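Local coordinates for DegV domain-containing protein Cgl2349/cg2579 (Corynebacterium glutamicum, PDB 3EGL) that binds long-chain fatty acids such as palmitate and may take part in lipid transport or fatty acid metabolism, at residues 138-144 with 169-175. Residues are numbered along the deposited sequence; the frame is centred on the assembly and turned at random.
With PLM (palmitic acid), chain D.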
ATOM      1  N   GLU A 138      -1.007  -7.965  -5.748  1.00 26.26           N
ATOM      2  CA  GLU A 138      -1.960  -7.222  -6.539  1.00 26.42           C
ATOM      3  C   GLU A 138      -2.722  -6.349  -5.573  1.00 26.39           C
ATOM      4  O   GLU A 138      -2.849  -6.667  -4.403  1.00 25.79           O
ATOM      5  CB  GLU A 138      -2.945  -8.148  -7.264  1.00 26.02           C
ATOM      6  CG  GLU A 138      -2.343  -9.230  -8.189  1.00 27.80           C
ATOM      7  CD  GLU A 138      -1.773  -8.669  -9.488  1.00 29.16           C
ATOM      8  OE1 GLU A 138      -2.013  -7.479  -9.757  1.00 27.96           O
ATOM      9  OE2 GLU A 138      -1.083  -9.410 -10.233  1.00 30.94           O
ATOM     10  N   THR A 139      -3.248  -5.246  -6.088  1.00 27.70           N
ATOM     11  CA  THR A 139      -4.048  -4.315  -5.290  1.00 27.61           C
ATOM     12  C   THR A 139      -5.269  -3.930  -6.110  1.00 27.71           C
ATOM     13  O   THR A 139      -5.142  -3.342  -7.199  1.00 26.91           O
ATOM     14  CB  THR A 139      -3.204  -3.052  -4.870  1.00 27.60           C
ATOM     15  OG1 THR A 139      -2.117  -3.465  -4.026  1.00 28.26           O
ATOM     16  CG2 THR A 139      -4.036  -2.014  -4.110  1.00 26.70           C
ATOM     17  N   TRP A 140      -6.440  -4.268  -5.574  1.00 27.26           N
ATOM     18  CA  TRP A 140      -7.708  -3.839  -6.140  1.00 27.98           C
ATOM     19  C   TRP A 140      -8.434  -2.920  -5.167  1.00 28.61           C
ATOM     20  O   TRP A 140      -8.247  -3.034  -3.954  1.00 29.57           O
ATOM     21  CB  TRP A 140      -8.622  -5.030  -6.440  1.00 27.15           C
ATOM     22  CG  TRP A 140      -8.139  -5.997  -7.477  1.00 27.47           C
ATOM     23  CD1 TRP A 140      -8.308  -5.893  -8.811  1.00 27.21           C
ATOM     24  CD2 TRP A 140      -7.443  -7.254  -7.259  1.00 27.80           C
ATOM     25  NE1 TRP A 140      -7.781  -6.993  -9.449  1.00 26.87           N
ATOM     26  CE2 TRP A 140      -7.245  -7.844  -8.527  1.00 25.48           C
ATOM     27  CE3 TRP A 140      -6.987  -7.938  -6.119  1.00 25.95           C
ATOM     28  CZ2 TRP A 140      -6.608  -9.090  -8.701  1.00 23.82           C
ATOM     29  CZ3 TRP A 140      -6.357  -9.186  -6.298  1.00 24.52           C
ATOM     30  CH2 TRP A 140      -6.164  -9.729  -7.586  1.00 23.27           C
ATOM     31  N   ILE A 141      -9.262  -2.014  -5.695  1.00 28.74           N
ATOM     32  CA  ILE A 141     -10.072  -1.110  -4.850  1.00 28.96           C
ATOM     33  C   ILE A 141     -11.476  -1.019  -5.413  1.00 28.19           C
ATOM     34  O   ILE A 141     -11.678  -0.811  -6.624  1.00 27.31           O
ATOM     35  CB  ILE A 141      -9.514   0.346  -4.781  1.00 30.00           C
ATOM     36  CG1 ILE A 141      -8.003   0.348  -4.646  1.00 32.84           C
ATOM     37  CG2 ILE A 141     -10.124   1.164  -3.579  1.00 30.10           C
ATOM     38  CD1 ILE A 141      -7.414   1.703  -5.017  1.00 37.35           C
ATOM     39  N   TYR A 142     -12.430  -1.216  -4.511  1.00 27.53           N
ATOM     40  CA  TYR A 142     -13.832  -0.984  -4.757  1.00 26.89           C
ATOM     41  C   TYR A 142     -14.130   0.419  -4.276  1.00 27.51           C
ATOM     42  O   TYR A 142     -13.840   0.782  -3.104  1.00 26.72           O
ATOM     43  CB  TYR A 142     -14.722  -1.957  -3.968  1.00 26.57           C
ATOM     44  CG  TYR A 142     -16.184  -1.522  -3.906  1.00 26.30           C
ATOM     45  CD1 TYR A 142     -17.022  -1.633  -5.034  1.00 26.53           C
ATOM     46  CD2 TYR A 142     -16.724  -0.962  -2.739  1.00 27.15           C
ATOM     47  CE1 TYR A 142     -18.363  -1.221  -4.996  1.00 27.06           C
ATOM     48  CE2 TYR A 142     -18.079  -0.533  -2.689  1.00 26.82           C
ATOM     49  CZ  TYR A 142     -18.878  -0.672  -3.827  1.00 28.55           C
ATOM     50  OH  TYR A 142     -20.182  -0.279  -3.793  1.00 29.89           O
ATOM     51  N   LEU A 143     -14.720   1.194  -5.187  1.00 27.57           N
ATOM     52  CA  LEU A 143     -15.171   2.533  -4.880  1.00 28.04           C
ATOM     53  C   LEU A 143     -16.673   2.543  -4.804  1.00 27.49           C
ATOM     54  O   LEU A 143     -17.375   2.128  -5.726  1.00 28.01           O
ATOM     55  CB  LEU A 143     -14.646   3.548  -5.919  1.00 28.18           C
ATOM     56  CG  LEU A 143     -13.116   3.466  -5.965  1.00 29.58           C
ATOM     57  CD1 LEU A 143     -12.538   4.184  -7.163  1.00 32.27           C
ATOM     58  CD2 LEU A 143     -12.488   3.978  -4.669  1.00 28.68           C
ATOM     59  N   HIS A 144     -17.170   3.024  -3.686  1.00 27.12           N
ATOM     60  CA  HIS A 144     -18.584   3.003  -3.452  1.00 26.67           C
ATOM     61  C   HIS A 144     -19.240   4.181  -4.169  1.00 26.09           C
ATOM     62  O   HIS A 144     -20.419   4.127  -4.500  1.00 25.97           O
ATOM     63  CB  HIS A 144     -18.814   3.066  -1.970  1.00 27.12           C
ATOM     64  CG  HIS A 144     -20.246   2.939  -1.590  1.00 27.82           C
ATOM     65  ND1 HIS A 144     -21.018   1.863  -1.969  1.00 28.26           N
ATOM     66  CD2 HIS A 144     -21.036   3.730  -0.830  1.00 26.46           C
ATOM     67  CE1 HIS A 144     -22.226   2.000  -1.463  1.00 27.46           C
ATOM     68  NE2 HIS A 144     -22.265   3.128  -0.775  1.00 28.07           N
ATOM     69  N   ARG A 169     -19.645   2.250  -9.511  1.00 28.88           N
ATOM     70  CA  ARG A 169     -19.027   1.444  -8.426  1.00 29.72           C
ATOM     71  C   ARG A 169     -17.917   0.543  -8.936  1.00 28.85           C
ATOM     72  O   ARG A 169     -18.011  -0.674  -8.790  1.00 28.75           O
ATOM     73  CB  ARG A 169     -20.039   0.512  -7.754  1.00 29.97           C
ATOM     74  CG  ARG A 169     -20.779   1.142  -6.618  1.00 33.44           C
ATOM     75  CD  ARG A 169     -22.105   1.418  -7.149  1.00 39.28           C
ATOM     76  NE  ARG A 169     -22.944   2.104  -6.210  1.00 43.98           N
ATOM     77  CZ  ARG A 169     -23.255   3.386  -6.318  1.00 47.60           C
ATOM     78  NH1 ARG A 169     -24.037   3.926  -5.417  1.00 51.62           N
ATOM     79  NH2 ARG A 169     -22.780   4.132  -7.302  1.00 47.43           N
ATOM     80  N   PRO A 170     -16.879   1.128  -9.551  1.00 28.15           N
ATOM     81  CA  PRO A 170     -15.900   0.296 -10.237  1.00 27.36           C
ATOM     82  C   PRO A 170     -15.008  -0.486  -9.275  1.00 27.27           C
ATOM     83  O   PRO A 170     -14.920  -0.145  -8.075  1.00 26.92           O
ATOM     84  CB  PRO A 170     -15.063   1.312 -10.991  1.00 27.06           C
ATOM     85  CG  PRO A 170     -15.110   2.549 -10.109  1.00 27.85           C
ATOM     86  CD  PRO A 170     -16.493   2.550  -9.525  1.00 28.03           C
ATOM     87  N   ILE A 171     -14.388  -1.551  -9.805  1.00 26.83           N
ATOM     88  CA  ILE A 171     -13.176  -2.110  -9.228  1.00 25.80           C
ATOM     89  C   ILE A 171     -12.000  -1.479  -9.966  1.00 26.91           C
ATOM     90  O   ILE A 171     -11.910  -1.573 -11.194  1.00 27.16           O
ATOM     91  CB  ILE A 171     -13.090  -3.650  -9.340  1.00 25.72           C
ATOM     92  CG1 ILE A 171     -14.326  -4.333  -8.720  1.00 22.53           C
ATOM     93  CG2 ILE A 171     -11.728  -4.181  -8.730  1.00 23.84           C
ATOM     94  CD1 ILE A 171     -14.516  -3.999  -7.215  1.00 24.83           C
HETATM   95  N   MSE A 172     -11.125  -0.819  -9.213  1.00 27.62           N
HETATM   96  CA  MSE A 172      -9.885  -0.270  -9.748  1.00 28.95           C
HETATM   97  C   MSE A 172      -8.739  -1.231  -9.423  1.00 30.63           C
HETATM   98  O   MSE A 172      -8.811  -2.001  -8.470  1.00 30.67           O
HETATM   99  CB  MSE A 172      -9.574   1.104  -9.142  1.00 27.91           C
HETATM  100  CG  MSE A 172     -10.727   2.133  -9.198  1.00 27.70           C
HETATM  101 SE   MSE A 172     -11.352   2.632 -10.988  0.75 26.70          SE
HETATM  102  CE  MSE A 172      -9.662   3.345 -11.680  1.00 26.37           C
ATOM    103  N   ARG A 173      -7.674  -1.146 -10.202  1.00 32.09           N
ATOM    104  CA  ARG A 173      -6.494  -1.921  -9.973  1.00 34.47           C
ATOM    105  C   ARG A 173      -5.262  -1.063 -10.282  1.00 35.74           C
ATOM    106  O   ARG A 173      -5.295  -0.246 -11.170  1.00 34.57           O
ATOM    107  CB  ARG A 173      -6.594  -3.134 -10.876  1.00 34.61           C
ATOM    108  CG  ARG A 173      -5.362  -3.898 -11.165  1.00 37.14           C
ATOM    109  CD  ARG A 173      -5.775  -4.899 -12.235  1.00 42.45           C
ATOM    110  NE  ARG A 173      -4.657  -5.532 -12.929  1.00 45.68           N
ATOM    111  CZ  ARG A 173      -3.826  -6.387 -12.355  1.00 46.42           C
ATOM    112  NH1 ARG A 173      -2.839  -6.925 -13.055  1.00 45.63           N
ATOM    113  NH2 ARG A 173      -3.984  -6.678 -11.067  1.00 48.19           N
ATOM    114  N   PHE A 174      -4.193  -1.245  -9.516  1.00 38.54           N
ATOM    115  CA  PHE A 174      -2.864  -0.711  -9.864  1.00 41.60           C
ATOM    116  C   PHE A 174      -2.011  -1.623 -10.668  1.00 42.60           C
ATOM    117  O   PHE A 174      -1.730  -2.703 -10.226  1.00 44.47           O
ATOM    118  CB  PHE A 174      -2.116  -0.378  -8.605  1.00 42.19           C
ATOM    119  CG  PHE A 174      -2.788   0.650  -7.846  1.00 44.48           C
ATOM    120  CD1 PHE A 174      -2.536   1.981  -8.119  1.00 47.60           C
ATOM    121  CD2 PHE A 174      -3.789   0.298  -6.930  1.00 48.91           C
ATOM    122  CE1 PHE A 174      -3.244   2.998  -7.422  1.00 51.63           C
ATOM    123  CE2 PHE A 174      -4.505   1.279  -6.212  1.00 51.23           C
ATOM    124  CZ  PHE A 174      -4.228   2.653  -6.459  1.00 52.09           C
ATOM    125  N   ASN A 175      -1.589  -1.178 -11.837  1.00 44.69           N
ATOM    126  CA  ASN A 175      -0.674  -1.924 -12.685  1.00 46.99           C
ATOM    127  C   ASN A 175       0.392  -0.988 -13.144  1.00 47.84           C
ATOM    128  O   ASN A 175       0.082   0.099 -13.630  1.00 47.98           O
ATOM    129  CB  ASN A 175      -1.381  -2.477 -13.930  1.00 48.21           C
ATOM    130  CG  ASN A 175      -1.789  -3.937 -13.773  1.00 49.88           C
ATOM    131  OD1 ASN A 175      -2.224  -4.358 -12.706  1.00 51.50           O
ATOM    132  ND2 ASN A 175      -1.648  -4.709 -14.839  1.00 51.90           N
TER
HETATM  133  C1  PLM D 275      -0.003  12.654  -1.621  1.00 33.86           C
HETATM  134  O1  PLM D 275       0.937  12.440  -2.408  1.00 34.50           O
HETATM  135  O2  PLM D 275      -0.637  13.714  -1.743  1.00 35.94           O
HETATM  136  C2  PLM D 275      -0.414  11.676  -0.561  1.00 32.48           C
HETATM  137  C3  PLM D 275      -0.920  10.410  -1.247  1.00 32.61           C
HETATM  138  C4  PLM D 275      -2.312  10.475  -1.824  1.00 29.76           C
HETATM  139  C5  PLM D 275      -2.392   9.324  -2.824  1.00 29.72           C
HETATM  140  C6  PLM D 275      -3.782   9.128  -3.376  1.00 29.49           C
HETATM  141  C7  PLM D 275      -3.743   8.003  -4.385  1.00 33.51           C
HETATM  142  C8  PLM D 275      -5.119   7.407  -4.718  1.00 35.50           C
HETATM  143  C9  PLM D 275      -5.616   6.525  -3.571  1.00 39.16           C
HETATM  144  CA  PLM D 275      -6.645   5.481  -4.028  1.00 42.05           C
HETATM  145  CB  PLM D 275      -7.481   4.932  -2.879  1.00 42.46           C
HETATM  146  CC  PLM D 275      -6.720   4.199  -1.763  1.00 43.38           C
HETATM  147  CD  PLM D 275      -6.631   2.711  -2.056  1.00 43.65           C
HETATM  148  CE  PLM D 275      -6.509   1.864  -0.805  1.00 41.57           C
HETATM  149  CF  PLM D 275      -5.126   1.210  -0.717  1.00 41.04           C
HETATM  150  CG  PLM D 275      -5.062  -0.207  -1.283  1.00 36.32           C
HETATM  151  O   HOH W   1      -2.374  -4.736  -8.852  1.00 33.17           O
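Antiparallel pairing of strands 137-142 and 171-175 within a six-stranded mixed sheet joins Ile141 to Met172 as a hydrogen-bonded pair: Met172 N donates a hydrogen bond to Ile141 O in the carbonyl plane (2.6 Å, N-H...O 169°), and Ile141 N donates one to Met172 O. Phe174 N donates to Thr139 O at one end of this pairing, and past the strand at the other Leu143 N donates to Pro170 O. Trp140 faces Arg173, and Tyr142 faces Ile171, as non-hydrogen-bonded pairs. One face of the sheet carries Thr139, Ile141, Leu143, Met172 and Phe174 and takes the tail of the palmitic acid, whose head group is bound by Thr42 and Ser76. Thr139 CG2, anti to the backbone N (OG1 chi1 -63°), touches both the terminal methyl CG of the ligand, at 3.5 Å, and Phe174 CD2, at 3.7 Å. Leu143 CD1 lies against Met172 CG at 3.4 Å, the two side chains roughly perpendicular. On the other face Trp140 CD1 touches Ile171 CG2 (3.8 Å) and Arg173 CB; helix 196-203 packs on the indole. Arg173, extended from CG to NE, runs beside Trp140 to a salt bridge in which NH2 meets Glu138 OE1 at the guanidinium edge. A water donates to Glu138 OE1 and Phe174 O and accepts from Thr139 N, while Glu138 OE2 pairs with Arg202. At the far end His144 O sits over the centre of the Arg169 guanidinium, 3.4 Å from CZ.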